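Local coordinates for protein probable oxidoreductase (Pseudomonas aeruginosa, PDB 4B7C) that probably works as an NADP-dependent oxidoreductase of the medium-chain dehydrogenase/reductase family, its physiological substrate not being established, at residues B[16-26]-B[54-62]; B[220-231]-B[242-252]. All coordinates share one frame; numbering follows the deposited sequence.

Overall arrangement
From the N terminus the chain leaves strand 7-13, runs through the irregular loop 16-26 into strand 26-32, and returns as helix 53-58 against that loop: contact 1 closes this circuit within the GroES-like N-terminal part. Contact 2 follows much later, in the Rossmann-type nucleotide-binding part, where strand 219-224, helix 228-235 and strand 242-246 make a beta-alpha-beta crossover and the two strands pair in parallel. The contacts come in series, neither nested nor crossed. Their centres lie 22 Å apart, yet their nearest atoms are only about 6 Å from each other, so the loop and helix end of contact 1 come near the loop that follows strand 242-246, without touching it.

Contact 1: B[16-26]-B[54-62]; sequences RPSGLPGRDTF and MRGWMNDAR
Loop 16-26 runs past the last turn of helix 53-58 and the residues after it, with CA atoms 6.3 Å apart at Arg16 and Asn59 and 8.1 Å at Pro21 and Arg55. Two arginines, one from each segment, grip a carbonyl of the other side-on. Arg16 NE and NH2 both donate to Met58 O, the NH2 bond measuring 2.6 Å; bends at chi2 and chi3 fold the chain back to that oxygen, while Asp60 CB lies against Arg16 CD. In the reverse direction Arg55 NH2 reaches Gly19 O at 2.6 Å in the carbonyl plane, and NE joins it at 3.1 Å from Gly19 O. The third nitrogen, NH1, donates to Asn59 OD1; these in-plane bonds fix the rotation of the guanidinium, while Pro17 CG covers one face. A water donating to Pro17 O and Asn59 OD1 bridges the segments. Deeper in, Met58 SD makes an oblique Met-aromatic contact with Phe26, 3.4 Å from CZ, and Met58 CE meets Pro21 CG. The contact thus joins the loop between two N-terminal strands to helix 53-58, with Leu13 of strand 7-13 and helix 316-321 packed on its apolar side chains.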
loop_
_atom_site.group_PDB
_atom_site.type_symbol
_atom_site.label_atom_id
_atom_site.label_comp_id
_atom_site.label_asym_id
_atom_site.label_seq_id
_atom_site.Cartn_x
_atom_site.Cartn_y
_atom_site.Cartn_z
ATOM N N ARG B 16 -13.168 -28.915 -2.535
ATOM C CA ARG B 16 -12.851 -27.506 -2.736
ATOM C C ARG B 16 -13.790 -26.966 -3.801
ATOM O O ARG B 16 -13.839 -27.510 -4.905
ATOM C CB ARG B 16 -11.384 -27.318 -3.164
ATOM C CG ARG B 16 -10.428 -28.191 -2.365
ATOM C CD ARG B 16 -9.166 -27.510 -1.914
ATOM N NE ARG B 16 -9.539 -26.873 -0.681
ATOM C CZ ARG B 16 -9.066 -27.096 0.544
ATOM N NH1 ARG B 16 -8.107 -27.977 0.821
ATOM N NH2 ARG B 16 -9.587 -26.363 1.511
ATOM N N PRO B 17 -14.532 -25.892 -3.481
ATOM C CA PRO B 17 -15.473 -25.346 -4.446
ATOM C C PRO B 17 -14.812 -24.575 -5.582
ATOM O O PRO B 17 -13.758 -23.950 -5.398
ATOM C CB PRO B 17 -16.308 -24.375 -3.611
ATOM C CG PRO B 17 -15.386 -23.917 -2.537
ATOM C CD PRO B 17 -14.466 -25.074 -2.260
ATOM N N SER B 18 -15.442 -24.654 -6.748
ATOM C CA SER B 18 -15.203 -23.755 -7.858
ATOM C C SER B 18 -16.273 -22.716 -7.815
ATOM O O SER B 18 -17.424 -23.059 -8.007
ATOM C CB SER B 18 -15.397 -24.536 -9.166
ATOM O OG SER B 18 -14.171 -24.809 -9.779
ATOM N N GLY B 19 -15.898 -21.457 -7.634
ATOM C CA GLY B 19 -16.857 -20.384 -7.526
ATOM C C GLY B 19 -17.657 -20.457 -6.240
ATOM O O GLY B 19 -17.078 -20.580 -5.151
ATOM N N LEU B 20 -18.979 -20.400 -6.366
ATOM C CA LEU B 20 -19.852 -20.394 -5.201
ATOM C C LEU B 20 -19.882 -21.799 -4.588
ATOM O O LEU B 20 -19.923 -22.781 -5.319
ATOM C CB LEU B 20 -21.291 -19.960 -5.585
ATOM C CG LEU B 20 -22.099 -19.098 -4.624
ATOM C CD1 LEU B 20 -21.468 -17.736 -4.374
ATOM C CD2 LEU B 20 -23.540 -18.956 -5.111
ATOM N N PRO B 21 -19.840 -21.903 -3.243
ATOM C CA PRO B 21 -19.960 -23.228 -2.640
ATOM C C PRO B 21 -21.347 -23.784 -2.861
ATOM O O PRO B 21 -22.346 -23.051 -2.830
ATOM C CB PRO B 21 -19.674 -23.000 -1.141
ATOM C CG PRO B 21 -19.701 -21.534 -0.924
ATOM C CD PRO B 21 -19.642 -20.839 -2.245
ATOM N N GLY B 22 -21.394 -25.093 -3.021
ATOM C CA GLY B 22 -22.605 -25.746 -3.439
ATOM C C GLY B 22 -22.986 -26.822 -2.462
ATOM O O GLY B 22 -22.498 -26.867 -1.319
ATOM N N ARG B 23 -23.878 -27.696 -2.904
ATOM C CA ARG B 23 -24.440 -28.684 -2.007
ATOM C C ARG B 23 -23.515 -29.877 -1.802
ATOM O O ARG B 23 -23.753 -30.644 -0.885
ATOM C CB ARG B 23 -25.858 -29.108 -2.412
ATOM C CG ARG B 23 -26.888 -27.986 -2.316
ATOM C CD ARG B 23 -27.100 -27.446 -0.882
ATOM N NE ARG B 23 -27.911 -28.329 -0.036
ATOM C CZ ARG B 23 -28.467 -27.967 1.120
ATOM N NH1 ARG B 23 -28.357 -26.725 1.595
ATOM N NH2 ARG B 23 -29.165 -28.861 1.800
ATOM N N ASP B 24 -22.465 -30.022 -2.614
ATOM C CA ASP B 24 -21.503 -31.130 -2.468
ATOM C C ASP B 24 -20.206 -30.638 -1.767
ATOM O O ASP B 24 -19.292 -31.420 -1.504
ATOM C CB ASP B 24 -21.178 -31.795 -3.836
ATOM C CG ASP B 24 -22.264 -32.826 -4.331
ATOM O OD1 ASP B 24 -23.363 -32.667 -3.825
ATOM O OD2 ASP B 24 -22.069 -33.763 -5.226
ATOM N N THR B 25 -20.142 -29.347 -1.447
ATOM C CA THR B 25 -18.942 -28.743 -0.846
ATOM C C THR B 25 -18.695 -29.291 0.562
ATOM O O THR B 25 -17.552 -29.561 0.941
ATOM C CB THR B 25 -19.058 -27.210 -0.782
ATOM O OG1 THR B 25 -19.310 -26.694 -2.107
ATOM C CG2 THR B 25 -17.773 -26.616 -0.253
ATOM N N PHE B 26 -19.775 -29.474 1.314
ATOM C CA PHE B 26 -19.696 -30.002 2.682
ATOM C C PHE B 26 -20.367 -31.359 2.846
ATOM O O PHE B 26 -21.316 -31.679 2.144
ATOM C CB PHE B 26 -20.322 -29.031 3.670
ATOM C CG PHE B 26 -19.749 -27.654 3.605
ATOM C CD1 PHE B 26 -18.523 -27.385 4.181
ATOM C CD2 PHE B 26 -20.436 -26.634 2.981
ATOM C CE1 PHE B 26 -17.986 -26.120 4.122
ATOM C CE2 PHE B 26 -19.909 -25.361 2.918
ATOM C CZ PHE B 26 -18.680 -25.099 3.490
ATOM N N MET B 54 -14.799 -17.232 5.418
ATOM C CA MET B 54 -14.971 -18.694 5.287
ATOM C C MET B 54 -14.702 -19.205 3.867
ATOM O O MET B 54 -14.229 -20.329 3.660
ATOM C CB MET B 54 -16.383 -19.114 5.687
ATOM C CG MET B 54 -16.581 -19.210 7.182
ATOM S SD MET B 54 -18.266 -19.513 7.657
ATOM C CE MET B 54 -18.120 -20.511 9.145
ATOM N N ARG B 55 -14.997 -18.360 2.891
ATOM C CA ARG B 55 -14.733 -18.697 1.488
ATOM C C ARG B 55 -13.217 -18.885 1.230
ATOM O O ARG B 55 -12.770 -19.865 0.593
ATOM C CB ARG B 55 -15.385 -17.636 0.587
ATOM C CG ARG B 55 -15.702 -18.114 -0.835
ATOM C CD ARG B 55 -16.218 -19.492 -1.032
ATOM N NE ARG B 55 -15.933 -19.962 -2.385
ATOM C CZ ARG B 55 -14.814 -20.548 -2.814
ATOM N NH1 ARG B 55 -13.789 -20.784 -2.003
ATOM N NH2 ARG B 55 -14.728 -20.907 -4.096
ATOM N N GLY B 56 -12.416 -17.991 1.797
ATOM C CA GLY B 56 -10.965 -18.104 1.705
ATOM C C GLY B 56 -10.440 -19.336 2.416
ATOM O O GLY B 56 -9.491 -19.980 1.952
ATOM N N TRP B 57 -11.033 -19.658 3.561
ATOM C CA TRP B 57 -10.582 -20.810 4.370
ATOM C C TRP B 57 -10.797 -22.108 3.660
ATOM O O TRP B 57 -10.130 -23.108 3.964
ATOM C CB TRP B 57 -11.303 -20.872 5.713
ATOM C CG TRP B 57 -11.184 -19.631 6.541
ATOM C CD1 TRP B 57 -10.213 -18.642 6.457
ATOM C CD2 TRP B 57 -12.045 -19.224 7.659
ATOM N NE1 TRP B 57 -10.436 -17.667 7.385
ATOM C CE2 TRP B 57 -11.514 -17.954 8.140
ATOM C CE3 TRP B 57 -13.168 -19.754 8.267
ATOM C CZ2 TRP B 57 -12.102 -17.259 9.190
ATOM C CZ3 TRP B 57 -13.757 -19.054 9.324
ATOM C CH2 TRP B 57 -13.243 -17.832 9.771
ATOM N N MET B 58 -11.753 -22.108 2.736
ATOM C CA MET B 58 -12.054 -23.297 1.940
ATOM C C MET B 58 -11.110 -23.493 0.748
ATOM O O MET B 58 -10.958 -24.610 0.243
ATOM C CB MET B 58 -13.497 -23.238 1.429
ATOM C CG MET B 58 -14.527 -23.544 2.502
ATOM S SD MET B 58 -16.231 -23.491 1.855
ATOM C CE MET B 58 -16.583 -21.742 1.923
ATOM N N ASN B 59 -10.515 -22.398 0.286
ATOM C CA ASN B 59 -9.590 -22.428 -0.850
ATOM C C ASN B 59 -8.205 -22.962 -0.491
ATOM O O ASN B 59 -7.690 -22.690 0.602
ATOM C CB ASN B 59 -9.462 -21.018 -1.456
ATOM C CG ASN B 59 -10.651 -20.624 -2.298
ATOM O OD1 ASN B 59 -11.410 -21.462 -2.775
ATOM N ND2 ASN B 59 -10.816 -19.332 -2.496
ATOM N N ASP B 60 -7.604 -23.677 -1.445
ATOM C CA ASP B 60 -6.263 -24.244 -1.311
ATOM C C ASP B 60 -5.272 -23.225 -1.857
ATOM O O ASP B 60 -5.008 -23.097 -3.062
ATOM C CB ASP B 60 -6.136 -25.623 -1.976
ATOM C CG ASP B 60 -5.067 -26.497 -1.311
ATOM O OD1 ASP B 60 -4.426 -26.063 -0.324
ATOM O OD2 ASP B 60 -4.868 -27.630 -1.781
ATOM N N ALA B 61 -4.749 -22.454 -0.926
ATOM C CA ALA B 61 -4.071 -21.232 -1.252
ATOM C C ALA B 61 -3.435 -20.798 0.037
ATOM O O ALA B 61 -4.031 -20.934 1.094
ATOM C CB ALA B 61 -5.058 -20.183 -1.745
ATOM N N ARG B 62 -2.208 -20.316 -0.050
ATOM C CA ARG B 62 -1.486 -19.855 1.114
ATOM C C ARG B 62 -2.164 -18.568 1.618
ATOM O O ARG B 62 -2.477 -17.683 0.835
ATOM C CB ARG B 62 0.002 -19.670 0.744
ATOM C CG ARG B 62 1.025 -19.884 1.873
ATOM C CD ARG B 62 0.843 -18.775 2.905
ATOM N NE ARG B 62 1.295 -17.443 2.481
ATOM C CZ ARG B 62 2.570 -17.060 2.409
ATOM N NH1 ARG B 62 3.557 -17.903 2.701
ATOM N NH2 ARG B 62 2.860 -15.821 2.031
HETATM O O HOH W 1 -11.478 -24.061 -3.617
#

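Contact 2: B[220-231]-B[242-252]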
loop_
_atom_site.group_PDB
_atom_site.type_symbol
_atom_site.label_atom_id
_atom_site.label_comp_id
_atom_site.label_asym_id
_atom_site.label_seq_id
_atom_site.Cartn_x
_atom_site.Cartn_y
_atom_site.Cartn_z
ATOM N N ASP B 220 -9.731 10.726 3.341
ATOM C CA ASP B 220 -8.574 10.628 4.248
ATOM C C ASP B 220 -8.308 9.208 4.718
ATOM O O ASP B 220 -7.159 8.807 4.894
ATOM C CB ASP B 220 -8.784 11.499 5.478
ATOM C CG ASP B 220 -8.856 12.972 5.133
ATOM O OD1 ASP B 220 -7.839 13.501 4.637
ATOM O OD2 ASP B 220 -9.930 13.585 5.351
ATOM N N VAL B 221 -9.382 8.472 4.984
ATOM C CA VAL B 221 -9.273 7.067 5.380
ATOM C C VAL B 221 -10.248 6.250 4.581
ATOM O O VAL B 221 -11.440 6.577 4.516
ATOM C CB VAL B 221 -9.555 6.836 6.874
ATOM C CG1 VAL B 221 -9.503 5.345 7.190
ATOM C CG2 VAL B 221 -8.576 7.613 7.732
ATOM N N PHE B 222 -9.741 5.204 3.950
ATOM C CA PHE B 222 -10.588 4.215 3.311
ATOM C C PHE B 222 -10.460 2.885 4.041
ATOM O O PHE B 222 -9.386 2.265 4.094
ATOM C CB PHE B 222 -10.272 4.056 1.823
ATOM C CG PHE B 222 -11.122 3.031 1.123
ATOM C CD1 PHE B 222 -12.499 2.979 1.332
ATOM C CD2 PHE B 222 -10.564 2.120 0.248
ATOM C CE1 PHE B 222 -13.278 2.042 0.689
ATOM C CE2 PHE B 222 -11.340 1.182 -0.404
ATOM C CZ PHE B 222 -12.699 1.136 -0.176
ATOM N N PHE B 223 -11.582 2.457 4.606
ATOM C CA PHE B 223 -11.703 1.169 5.280
ATOM C C PHE B 223 -12.266 0.203 4.269
ATOM O O PHE B 223 -13.461 0.254 3.946
ATOM C CB PHE B 223 -12.629 1.300 6.512
ATOM C CG PHE B 223 -12.554 0.141 7.480
ATOM C CD1 PHE B 223 -12.972 -1.122 7.122
ATOM C CD2 PHE B 223 -12.095 0.334 8.775
ATOM C CE1 PHE B 223 -12.905 -2.176 8.021
ATOM C CE2 PHE B 223 -12.032 -0.717 9.676
ATOM C CZ PHE B 223 -12.418 -1.971 9.295
ATOM N N ASP B 224 -11.428 -0.718 3.800
ATOM C CA ASP B 224 -11.805 -1.622 2.704
ATOM C C ASP B 224 -12.086 -3.053 3.137
ATOM O O ASP B 224 -11.206 -3.763 3.640
ATOM C CB ASP B 224 -10.738 -1.636 1.597
ATOM C CG ASP B 224 -11.234 -2.307 0.316
ATOM O OD1 ASP B 224 -12.465 -2.449 0.121
ATOM O OD2 ASP B 224 -10.398 -2.671 -0.531
ATOM N N ASN B 225 -13.335 -3.462 2.933
ATOM C CA ASN B 225 -13.781 -4.834 3.190
ATOM C C ASN B 225 -14.067 -5.619 1.928
ATOM O O ASN B 225 -14.313 -6.812 1.992
ATOM C CB ASN B 225 -15.056 -4.830 4.048
ATOM C CG ASN B 225 -14.820 -4.253 5.422
ATOM O OD1 ASN B 225 -14.030 -4.800 6.196
ATOM N ND2 ASN B 225 -15.472 -3.129 5.724
ATOM N N VAL B 226 -14.068 -4.944 0.781
ATOM C CA VAL B 226 -14.596 -5.555 -0.450
ATOM C C VAL B 226 -13.605 -5.627 -1.607
ATOM O O VAL B 226 -13.602 -6.592 -2.363
ATOM C CB VAL B 226 -15.893 -4.836 -0.918
ATOM C CG1 VAL B 226 -16.891 -4.749 0.234
ATOM C CG2 VAL B 226 -15.590 -3.450 -1.450
ATOM N N GLY B 227 -12.762 -4.612 -1.734
ATOM C CA GLY B 227 -11.750 -4.593 -2.779
ATOM C C GLY B 227 -12.352 -4.349 -4.156
ATOM O O GLY B 227 -13.319 -3.599 -4.307
ATOM N N GLY B 228 -11.735 -4.958 -5.162
ATOM C CA GLY B 228 -12.228 -4.887 -6.532
ATOM C C GLY B 228 -12.366 -3.477 -7.071
ATOM O O GLY B 228 -11.556 -2.591 -6.769
ATOM N N GLU B 229 -13.404 -3.278 -7.878
ATOM C CA GLU B 229 -13.614 -2.017 -8.593
ATOM C C GLU B 229 -13.925 -0.867 -7.646
ATOM O O GLU B 229 -13.556 0.288 -7.900
ATOM C CB GLU B 229 -14.745 -2.184 -9.612
ATOM C CG GLU B 229 -14.907 -1.020 -10.581
ATOM C CD GLU B 229 -16.087 -1.197 -11.527
ATOM O OE1 GLU B 229 -16.606 -2.334 -11.656
ATOM O OE2 GLU B 229 -16.496 -0.188 -12.144
ATOM N N ILE B 230 -14.587 -1.180 -6.539
ATOM C CA ILE B 230 -14.873 -0.169 -5.530
ATOM C C ILE B 230 -13.577 0.443 -4.978
ATOM O O ILE B 230 -13.439 1.668 -4.878
ATOM C CB ILE B 230 -15.735 -0.734 -4.383
ATOM C CG1 ILE B 230 -17.172 -0.962 -4.870
ATOM C CG2 ILE B 230 -15.742 0.242 -3.218
ATOM C CD1 ILE B 230 -18.058 -1.700 -3.887
ATOM N N LEU B 231 -12.628 -0.411 -4.625
ATOM C CA LEU B 231 -11.315 0.043 -4.142
ATOM C C LEU B 231 -10.621 0.901 -5.201
ATOM O O LEU B 231 -10.108 1.986 -4.912
ATOM C CB LEU B 231 -10.429 -1.161 -3.791
ATOM C CG LEU B 231 -8.928 -0.898 -3.603
ATOM C CD1 LEU B 231 -8.675 0.088 -2.487
ATOM C CD2 LEU B 231 -8.220 -2.223 -3.362
ATOM N N ALA B 242 -3.451 10.019 2.737
ATOM C CA ALA B 242 -4.549 9.121 3.030
ATOM C C ALA B 242 -4.032 7.798 3.570
ATOM O O ALA B 242 -2.911 7.378 3.260
ATOM C CB ALA B 242 -5.362 8.861 1.779
ATOM N N ARG B 243 -4.875 7.134 4.348
ATOM C CA ARG B 243 -4.606 5.776 4.824
ATOM C C ARG B 243 -5.692 4.857 4.333
ATOM O O ARG B 243 -6.882 5.106 4.546
ATOM C CB ARG B 243 -4.536 5.721 6.343
ATOM C CG ARG B 243 -3.284 6.351 6.922
ATOM C CD ARG B 243 -3.410 7.865 7.040
ATOM N NE ARG B 243 -4.328 8.301 8.052
ATOM C CZ ARG B 243 -5.051 9.415 8.012
ATOM N NH1 ARG B 243 -5.062 10.278 6.984
ATOM N NH2 ARG B 243 -5.798 9.647 9.057
ATOM N N ILE B 244 -5.273 3.797 3.665
ATOM C CA ILE B 244 -6.159 2.740 3.229
ATOM C C ILE B 244 -5.880 1.500 4.060
ATOM O O ILE B 244 -4.752 0.984 4.069
ATOM C CB ILE B 244 -5.969 2.391 1.747
ATOM C CG1 ILE B 244 -6.282 3.618 0.878
ATOM C CG2 ILE B 244 -6.848 1.214 1.354
ATOM C CD1 ILE B 244 -6.234 3.330 -0.605
ATOM N N VAL B 245 -6.899 1.025 4.776
ATOM C CA VAL B 245 -6.756 -0.198 5.552
ATOM C C VAL B 245 -7.493 -1.332 4.873
ATOM O O VAL B 245 -8.689 -1.234 4.578
ATOM C CB VAL B 245 -7.193 -0.018 7.027
ATOM C CG1 VAL B 245 -8.591 0.535 7.130
ATOM C CG2 VAL B 245 -7.075 -1.339 7.769
ATOM N N LEU B 246 -6.754 -2.406 4.604
ATOM C CA LEU B 246 -7.299 -3.591 3.966
ATOM C C LEU B 246 -7.634 -4.649 5.022
ATOM O O LEU B 246 -6.743 -5.150 5.725
ATOM C CB LEU B 246 -6.309 -4.195 2.966
ATOM C CG LEU B 246 -5.771 -3.267 1.885
ATOM C CD1 LEU B 246 -4.793 -4.060 1.014
ATOM C CD2 LEU B 246 -6.902 -2.664 1.057
ATOM N N CYS B 247 -8.917 -4.979 5.116
ATOM C CA CYS B 247 -9.409 -5.997 6.056
ATOM C C CYS B 247 -9.947 -7.228 5.363
ATOM O O CYS B 247 -10.049 -8.290 5.968
ATOM C CB CYS B 247 -10.519 -5.422 6.914
ATOM S SG CYS B 247 -9.911 -4.222 8.082
ATOM N N GLY B 248 -10.294 -7.085 4.086
ATOM C CA GLY B 248 -10.764 -8.206 3.292
ATOM C C GLY B 248 -11.068 -7.796 1.861
ATOM O O GLY B 248 -10.901 -6.626 1.502
ATOM N N ALA B 249 -11.518 -8.763 1.062
ATOM C CA ALA B 249 -11.938 -8.540 -0.334
ATOM C C ALA B 249 -13.091 -9.473 -0.770
ATOM O O ALA B 249 -12.911 -10.442 -1.529
ATOM C CB ALA B 249 -10.743 -8.688 -1.269
ATOM N N ILE B 250 -14.297 -9.133 -0.334
ATOM C CA ILE B 250 -15.466 -10.009 -0.512
ATOM C C ILE B 250 -15.845 -10.182 -1.984
ATOM O O ILE B 250 -16.285 -11.256 -2.404
ATOM C CB ILE B 250 -16.716 -9.432 0.209
ATOM C CG1 ILE B 250 -16.564 -9.455 1.730
ATOM C CG2 ILE B 250 -17.968 -10.232 -0.139
ATOM C CD1 ILE B 250 -17.477 -8.503 2.477
ATOM N N SER B 251 -15.676 -9.112 -2.757
ATOM C CA SER B 251 -16.021 -9.095 -4.182
ATOM C C SER B 251 -15.130 -10.030 -5.001
ATOM O O SER B 251 -15.388 -10.254 -6.184
ATOM C CB SER B 251 -15.947 -7.665 -4.719
ATOM O OG SER B 251 -14.612 -7.203 -4.727
ATOM N N GLN B 252 -14.078 -10.541 -4.360
ATOM C CA GLN B 252 -13.122 -11.496 -4.908
ATOM C C GLN B 252 -13.326 -12.938 -4.443
ATOM O O GLN B 252 -12.736 -13.836 -5.034
ATOM C CB GLN B 252 -11.709 -11.026 -4.512
ATOM C CG GLN B 252 -11.460 -9.585 -4.931
ATOM C CD GLN B 252 -11.636 -9.360 -6.427
ATOM O OE1 GLN B 252 -11.192 -10.166 -7.244
ATOM N NE2 GLN B 252 -12.305 -8.268 -6.789
HETATM O O HOH W 2 -9.342 -5.239 -0.681
#
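Val221 to Asp224 pair in register with Arg243 to Leu246 as adjacent parallel strands, their axes 4.8 Å apart and 9° from parallel. The backbone ladder begins with Arg243 N to Asp220 O and continues to Cys247 N on Asp224 O, at 3.0 Å. On one face Val245 CG1, set between its backbone N and carbonyl carbon (chi1 54°), meets the Phe223 ring, whose far end takes Cys247 SG obliquely, 3.6 Å from CZ; Val221 CG2 lies over the Arg243 guanidinium. On the other, Phe222 packs on Ile244, and Asp224 runs alongside Leu246. Past the strands, Val226 O accepts from Ser251 OG at 2.6 Å, above the carbonyl plane, and from Ser251 N on a lone pair. Asp224 OD1 shapes this turn: Val226 N closes an Asx turn on it and Gly227 N, from the same face of the carboxylate plane, completes an Asx motif. A water donates to Asp224 OD2, 2.8 Å away, and to Gly248 O. Farther out, Glu151 pairs with Arg243, while helix 132-145 covers Val245 and Cys247. With two backbone N-H groups on OD1, a bond to Ser156 OG and a water donating to OD2, the buried Asp224 carboxylate is probably stabilised as an anion, which would help to hold the strand-to-helix turn at the C-terminal end of these Rossmann-sheet strands.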